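Local coordinates for protein ATP-dependent DNA helicase PIF1 (Candida albicans, PDB 7OTJ) that probably couples ATP hydrolysis to 5'-3' unwinding of duplex, forked RNA-DNA and G-quadruplex structures, helping to maintain nuclear and mitochondrial genomes, at residues F281-L287 with R439-I445; C297-F301 with P423-T427. Residue numbers count along the deposited sequence, not the author numbering.

Contact 1: F281-L287 with R439-I445; sequences FLAPQVL and RIQFPLI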
loop_
_atom_site.group_PDB
_atom_site.type_symbol
_atom_site.label_atom_id
_atom_site.label_comp_id
_atom_site.label_asym_id
_atom_site.label_seq_id
_atom_site.Cartn_x
_atom_site.Cartn_y
_atom_site.Cartn_z
ATOM N N PHE A 281 -11.274 -2.270 -10.695
ATOM C CA PHE A 281 -11.856 -1.742 -9.467
ATOM C C PHE A 281 -11.500 -2.649 -8.294
ATOM O O PHE A 281 -11.612 -3.874 -8.388
ATOM C CB PHE A 281 -13.379 -1.633 -9.586
ATOM C CG PHE A 281 -13.856 -0.385 -10.268
ATOM C CD1 PHE A 281 -13.034 0.305 -11.147
ATOM C CD2 PHE A 281 -15.131 0.105 -10.027
ATOM C CE1 PHE A 281 -13.476 1.452 -11.779
ATOM C CE2 PHE A 281 -15.577 1.257 -10.657
ATOM C CZ PHE A 281 -14.751 1.927 -11.531
ATOM N N LEU A 282 -11.086 -2.039 -7.179
ATOM C CA LEU A 282 -10.760 -2.813 -5.985
ATOM C C LEU A 282 -11.991 -3.514 -5.430
ATOM O O LEU A 282 -11.914 -4.671 -4.997
ATOM C CB LEU A 282 -10.138 -1.907 -4.922
ATOM C CG LEU A 282 -9.758 -2.563 -3.591
ATOM C CD1 LEU A 282 -8.783 -3.715 -3.806
ATOM C CD2 LEU A 282 -9.175 -1.539 -2.621
ATOM N N ALA A 283 -13.131 -2.827 -5.422
ATOM C CA ALA A 283 -14.373 -3.452 -4.999
ATOM C C ALA A 283 -14.665 -4.652 -5.895
ATOM O O ALA A 283 -14.629 -4.522 -7.129
ATOM C CB ALA A 283 -15.524 -2.450 -5.061
ATOM N N PRO A 284 -14.969 -5.817 -5.332
ATOM C CA PRO A 284 -15.093 -7.021 -6.155
ATOM C C PRO A 284 -16.442 -7.120 -6.845
ATOM O O PRO A 284 -17.478 -6.708 -6.318
ATOM C CB PRO A 284 -14.916 -8.154 -5.138
ATOM C CG PRO A 284 -15.442 -7.577 -3.871
ATOM C CD PRO A 284 -15.038 -6.122 -3.892
ATOM N N GLN A 285 -16.414 -7.697 -8.046
ATOM C CA GLN A 285 -17.657 -7.940 -8.766
ATOM C C GLN A 285 -18.533 -8.947 -8.026
ATOM O O GLN A 285 -19.756 -8.776 -7.945
ATOM C CB GLN A 285 -17.361 -8.414 -10.186
ATOM C CG GLN A 285 -18.590 -8.441 -11.070
ATOM C CD GLN A 285 -18.346 -9.177 -12.362
ATOM O OE1 GLN A 285 -17.467 -10.036 -12.441
ATOM N NE2 GLN A 285 -19.119 -8.847 -13.388
ATOM N N VAL A 286 -17.931 -10.014 -7.501
ATOM C CA VAL A 286 -18.632 -11.002 -6.684
ATOM C C VAL A 286 -17.956 -11.058 -5.316
ATOM O O VAL A 286 -16.776 -11.417 -5.213
ATOM C CB VAL A 286 -18.648 -12.389 -7.347
ATOM C CG1 VAL A 286 -19.407 -13.391 -6.484
ATOM C CG2 VAL A 286 -19.262 -12.302 -8.742
ATOM N N LEU A 287 -18.706 -10.707 -4.268
ATOM C CA LEU A 287 -18.225 -10.712 -2.887
ATOM C C LEU A 287 -18.867 -11.892 -2.163
ATOM O O LEU A 287 -20.069 -11.865 -1.873
ATOM C CB LEU A 287 -18.550 -9.393 -2.185
ATOM C CG LEU A 287 -18.179 -9.270 -0.705
ATOM C CD1 LEU A 287 -16.694 -9.494 -0.499
ATOM C CD2 LEU A 287 -18.591 -7.917 -0.151
ATOM N N ARG A 439 -19.804 1.210 -10.043
ATOM C CA ARG A 439 -19.949 -0.092 -9.404
ATOM C C ARG A 439 -20.392 0.113 -7.967
ATOM O O ARG A 439 -19.750 0.853 -7.214
ATOM C CB ARG A 439 -18.653 -0.913 -9.421
ATOM C CG ARG A 439 -18.710 -2.105 -8.459
ATOM C CD ARG A 439 -17.548 -3.064 -8.626
ATOM N NE ARG A 439 -17.637 -3.808 -9.875
ATOM C CZ ARG A 439 -16.666 -4.567 -10.365
ATOM N NH1 ARG A 439 -15.523 -4.732 -9.714
ATOM N NH2 ARG A 439 -16.843 -5.164 -11.542
ATOM N N ILE A 440 -21.476 -0.555 -7.586
ATOM C CA ILE A 440 -22.008 -0.493 -6.233
ATOM C C ILE A 440 -21.771 -1.852 -5.596
ATOM O O ILE A 440 -22.198 -2.883 -6.130
ATOM C CB ILE A 440 -23.497 -0.114 -6.222
ATOM C CG1 ILE A 440 -23.689 1.266 -6.863
ATOM C CG2 ILE A 440 -24.040 -0.132 -4.800
ATOM C CD1 ILE A 440 -25.130 1.721 -6.941
ATOM N N GLN A 441 -21.068 -1.850 -4.468
ATOM C CA GLN A 441 -20.705 -3.069 -3.764
ATOM C C GLN A 441 -20.398 -2.697 -2.323
ATOM O O GLN A 441 -20.067 -1.549 -2.020
ATOM C CB GLN A 441 -19.498 -3.748 -4.424
ATOM C CG GLN A 441 -19.030 -5.042 -3.762
ATOM C CD GLN A 441 -20.036 -6.165 -3.898
ATOM O OE1 GLN A 441 -21.018 -6.233 -3.154
ATOM N NE2 GLN A 441 -19.799 -7.056 -4.854
ATOM N N PHE A 442 -20.519 -3.675 -1.438
ATOM C CA PHE A 442 -20.047 -3.483 -0.079
ATOM C C PHE A 442 -18.531 -3.312 -0.088
ATOM O O PHE A 442 -17.831 -4.008 -0.831
ATOM C CB PHE A 442 -20.443 -4.665 0.801
ATOM C CG PHE A 442 -21.926 -4.856 0.913
ATOM C CD1 PHE A 442 -22.645 -4.215 1.906
ATOM C CD2 PHE A 442 -22.604 -5.658 0.013
ATOM C CE1 PHE A 442 -24.009 -4.378 2.006
ATOM C CE2 PHE A 442 -23.969 -5.825 0.106
ATOM C CZ PHE A 442 -24.673 -5.186 1.105
ATOM N N PRO A 443 -17.995 -2.393 0.709
ATOM C CA PRO A 443 -16.545 -2.132 0.690
ATOM C C PRO A 443 -15.751 -3.172 1.474
ATOM O O PRO A 443 -15.061 -2.862 2.449
ATOM C CB PRO A 443 -16.461 -0.735 1.316
ATOM C CG PRO A 443 -17.597 -0.714 2.276
ATOM C CD PRO A 443 -18.712 -1.474 1.609
ATOM N N LEU A 444 -15.812 -4.424 1.021
ATOM C CA LEU A 444 -15.160 -5.519 1.724
ATOM C C LEU A 444 -14.534 -6.481 0.727
ATOM O O LEU A 444 -15.061 -6.687 -0.369
ATOM C CB LEU A 444 -16.152 -6.284 2.615
ATOM C CG LEU A 444 -16.869 -5.522 3.732
ATOM C CD1 LEU A 444 -17.949 -6.390 4.360
ATOM C CD2 LEU A 444 -15.880 -5.050 4.785
ATOM N N ILE A 445 -13.389 -7.039 1.113
ATOM C CA ILE A 445 -12.746 -8.142 0.414
ATOM C C ILE A 445 -12.338 -9.170 1.459
ATOM O O ILE A 445 -11.995 -8.819 2.591
ATOM C CB ILE A 445 -11.523 -7.689 -0.415
ATOM C CG1 ILE A 445 -10.514 -6.974 0.476
ATOM C CG2 ILE A 445 -11.955 -6.808 -1.584
ATOM C CD1 ILE A 445 -9.228 -6.661 -0.223
HETATM O O HOH W 1 -12.794 -5.544 -10.238
#
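In the SH3-like 2B domain of a Pif1-family helicase, a non-regular segment can be held against a β-strand by side chains that reach its backbone carbonyls; F281-L287, entering strand 286-289, and R439-I445, on the broken strand 435-446, illustrate the principle. No backbone-backbone hydrogen bond joins the two segments; two side-chain donors make the link, while strand 259-267 pairs with both strands. R439 NH1 gives a hydrogen bond to A283 O at 2.7 Å, and Q441 NE2 gives one to P284 O at 2.8 Å, nearly linear at 174°. Both residues lie on the same face of their strand, while I440 between them points away. The guanidinium of R439 also forms a salt bridge with D265, and a water bridges its NH1 (2.9 Å) to F281 O (2.8 Å). Apolar packing follows along the second segment, where an inverse gamma turn centred on P443 interrupts the strand. L287 CD2 lies 3.9 Å from F442 CB and 4.0 Å from L444 CB, and P284 CD is 3.9 Å from I445 CG2; F281 sets its ring edge against R439, CD2 to CB 3.7 Å. Within its own segment, Q441 OE1 accepts a hydrogen bond from F442 N at 3.1 Å.

Contact 2: C297-F301 with P423-T427; sequences CIKNF and PEQWT
In the SH3-like 2B domain of this helicase, a loop leaving one strand meets another strand through side chains alone. C297-F301 runs out of strand 294-297 into a loop, facing P423-T427, of which residues 424-427 are strand. No hydrogen bond joins the two, and the closest CA atoms, those of K299 and E424, stay 8.6 Å apart. At the start, C297 (chi1 t) turns SG back to take a weak hydrogen bond from K299 N at 3.6 Å. I298, with phi/psi near -121/21, breaks the extended run; its p, t side chain carries CD1 to 3.8 Å from CZ2 of W426. The backbone becomes extended again at K299 (-139/145). Its t, t, m, m side chain passes E424, CD lying 3.6 Å from OE2, and brings NZ to 4.6 Å from the centroid of the five-membered ring of W426, 28° off the ring normal: an off-centre cation-pi contact. The indole, chi1 m and chi2 -99°, thus receives both an aliphatic tip and an ammonium group, while P443 and A283 also pack on it. F301, chi1 m, closes the series. E424, itself m, m, places OE1 at the edge of the phenyl ring, near its plane, 3.4 Å from F301 CE1.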
loop_
_atom_site.group_PDB
_atom_site.type_symbol
_atom_site.label_atom_id
_atom_site.label_comp_id
_atom_site.label_asym_id
_atom_site.label_seq_id
_atom_site.Cartn_x
_atom_site.Cartn_y
_atom_site.Cartn_z
ATOM N N CYS A 297 -11.746 -3.796 5.226
ATOM C CA CYS A 297 -12.447 -2.619 4.740
ATOM C C CYS A 297 -11.617 -1.919 3.668
ATOM O O CYS A 297 -10.397 -1.796 3.792
ATOM C CB CYS A 297 -12.731 -1.669 5.900
ATOM S SG CYS A 297 -13.598 -0.173 5.433
ATOM N N ILE A 298 -12.275 -1.456 2.609
ATOM C CA ILE A 298 -11.547 -0.828 1.513
ATOM C C ILE A 298 -12.001 0.613 1.272
ATOM O O ILE A 298 -11.769 1.161 0.198
ATOM C CB ILE A 298 -11.652 -1.664 0.223
ATOM C CG1 ILE A 298 -13.106 -1.730 -0.251
ATOM C CG2 ILE A 298 -11.089 -3.057 0.441
ATOM C CD1 ILE A 298 -13.295 -2.472 -1.556
ATOM N N LYS A 299 -12.629 1.242 2.266
ATOM C CA LYS A 299 -12.999 2.649 2.187
ATOM C C LYS A 299 -12.724 3.312 3.528
ATOM O O LYS A 299 -12.883 2.686 4.581
ATOM C CB LYS A 299 -14.477 2.832 1.804
ATOM C CG LYS A 299 -14.912 4.286 1.692
ATOM C CD LYS A 299 -16.277 4.427 1.047
ATOM C CE LYS A 299 -16.235 4.076 -0.440
ATOM N NZ LYS A 299 -15.453 5.035 -1.278
ATOM N N ASN A 300 -12.303 4.577 3.484
ATOM C CA ASN A 300 -12.093 5.374 4.692
ATOM C C ASN A 300 -13.432 5.959 5.126
ATOM O O ASN A 300 -13.849 7.018 4.661
ATOM C CB ASN A 300 -11.062 6.469 4.445
ATOM C CG ASN A 300 -9.711 5.917 4.035
ATOM O OD1 ASN A 300 -8.835 5.702 4.872
ATOM N ND2 ASN A 300 -9.534 5.690 2.737
ATOM N N PHE A 301 -14.131 5.252 6.015
ATOM C CA PHE A 301 -15.390 5.783 6.530
ATOM C C PHE A 301 -15.153 6.785 7.652
ATOM O O PHE A 301 -15.526 7.958 7.547
ATOM C CB PHE A 301 -16.277 4.642 7.029
ATOM C CG PHE A 301 -16.886 3.826 5.937
ATOM C CD1 PHE A 301 -17.863 4.366 5.118
ATOM C CD2 PHE A 301 -16.496 2.514 5.735
ATOM C CE1 PHE A 301 -18.433 3.619 4.111
ATOM C CE2 PHE A 301 -17.064 1.758 4.730
ATOM C CZ PHE A 301 -18.034 2.311 3.918
ATOM N N PRO A 423 -23.556 -0.743 1.392
ATOM C CA PRO A 423 -22.894 -0.687 0.085
ATOM C C PRO A 423 -22.421 0.721 -0.249
ATOM O O PRO A 423 -23.004 1.719 0.185
ATOM C CB PRO A 423 -23.983 -1.157 -0.887
ATOM C CG PRO A 423 -25.259 -0.841 -0.201
ATOM C CD PRO A 423 -24.991 -1.050 1.264
ATOM N N GLU A 424 -21.351 0.784 -1.042
ATOM C CA GLU A 424 -20.732 2.034 -1.456
ATOM C C GLU A 424 -20.616 2.059 -2.973
ATOM O O GLU A 424 -20.755 1.032 -3.640
ATOM C CB GLU A 424 -19.344 2.206 -0.834
ATOM C CG GLU A 424 -19.365 2.436 0.657
ATOM C CD GLU A 424 -20.118 3.693 1.025
ATOM O OE1 GLU A 424 -21.032 3.612 1.870
ATOM O OE2 GLU A 424 -19.805 4.759 0.454
ATOM N N GLN A 425 -20.366 3.248 -3.517
ATOM C CA GLN A 425 -20.238 3.433 -4.956
ATOM C C GLN A 425 -18.822 3.866 -5.313
ATOM O O GLN A 425 -18.278 4.795 -4.706
ATOM C CB GLN A 425 -21.248 4.459 -5.475
ATOM C CG GLN A 425 -21.195 4.643 -6.989
ATOM C CD GLN A 425 -22.011 5.822 -7.482
ATOM O OE1 GLN A 425 -22.269 6.772 -6.743
ATOM N NE2 GLN A 425 -22.414 5.771 -8.744
ATOM N N TRP A 426 -18.234 3.188 -6.295
ATOM C CA TRP A 426 -16.979 3.588 -6.916
ATOM C C TRP A 426 -17.272 4.031 -8.341
ATOM O O TRP A 426 -17.996 3.346 -9.071
ATOM C CB TRP A 426 -15.960 2.444 -6.912
ATOM C CG TRP A 426 -15.456 2.058 -5.544
ATOM C CD1 TRP A 426 -14.279 2.434 -4.967
ATOM C CD2 TRP A 426 -16.116 1.215 -4.592
ATOM N NE1 TRP A 426 -14.163 1.880 -3.714
ATOM C CE2 TRP A 426 -15.279 1.128 -3.460
ATOM C CE3 TRP A 426 -17.335 0.528 -4.586
ATOM C CZ2 TRP A 426 -15.620 0.381 -2.333
ATOM C CZ3 TRP A 426 -17.673 -0.213 -3.465
ATOM C CH2 TRP A 426 -16.819 -0.281 -2.355
ATOM N N THR A 427 -16.719 5.175 -8.733
ATOM C CA THR A 427 -17.028 5.779 -10.020
ATOM C C THR A 427 -15.745 6.106 -10.761
ATOM O O THR A 427 -14.774 6.576 -10.159
ATOM C CB THR A 427 -17.857 7.057 -9.863
ATOM O OG1 THR A 427 -17.123 8.007 -9.079
ATOM C CG2 THR A 427 -19.189 6.764 -9.191
#

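The two contacts illustrate nested closures within one antiparallel β-sheet. From the N terminus, F281-L287 comes first; C297-F301 begins at the end of strand 294-297 and runs into the following loop. A long excursion, partly unmodelled, then passes through strands 404-409 and 416-420 to P423-T427, where contact 2 closes a loop of 121 residues. Strand 435-446 comes next, and contact 1 closes the larger loop, with 151 residues between its segments, inside which contact 2 is nested. Strands 424-429 and 435-446 are antiparallel neighbours, so E424 N and W426 N probably bond to Q441 O and R439 O. The two contacts also touch where the turn at P443 meets the loop at F301.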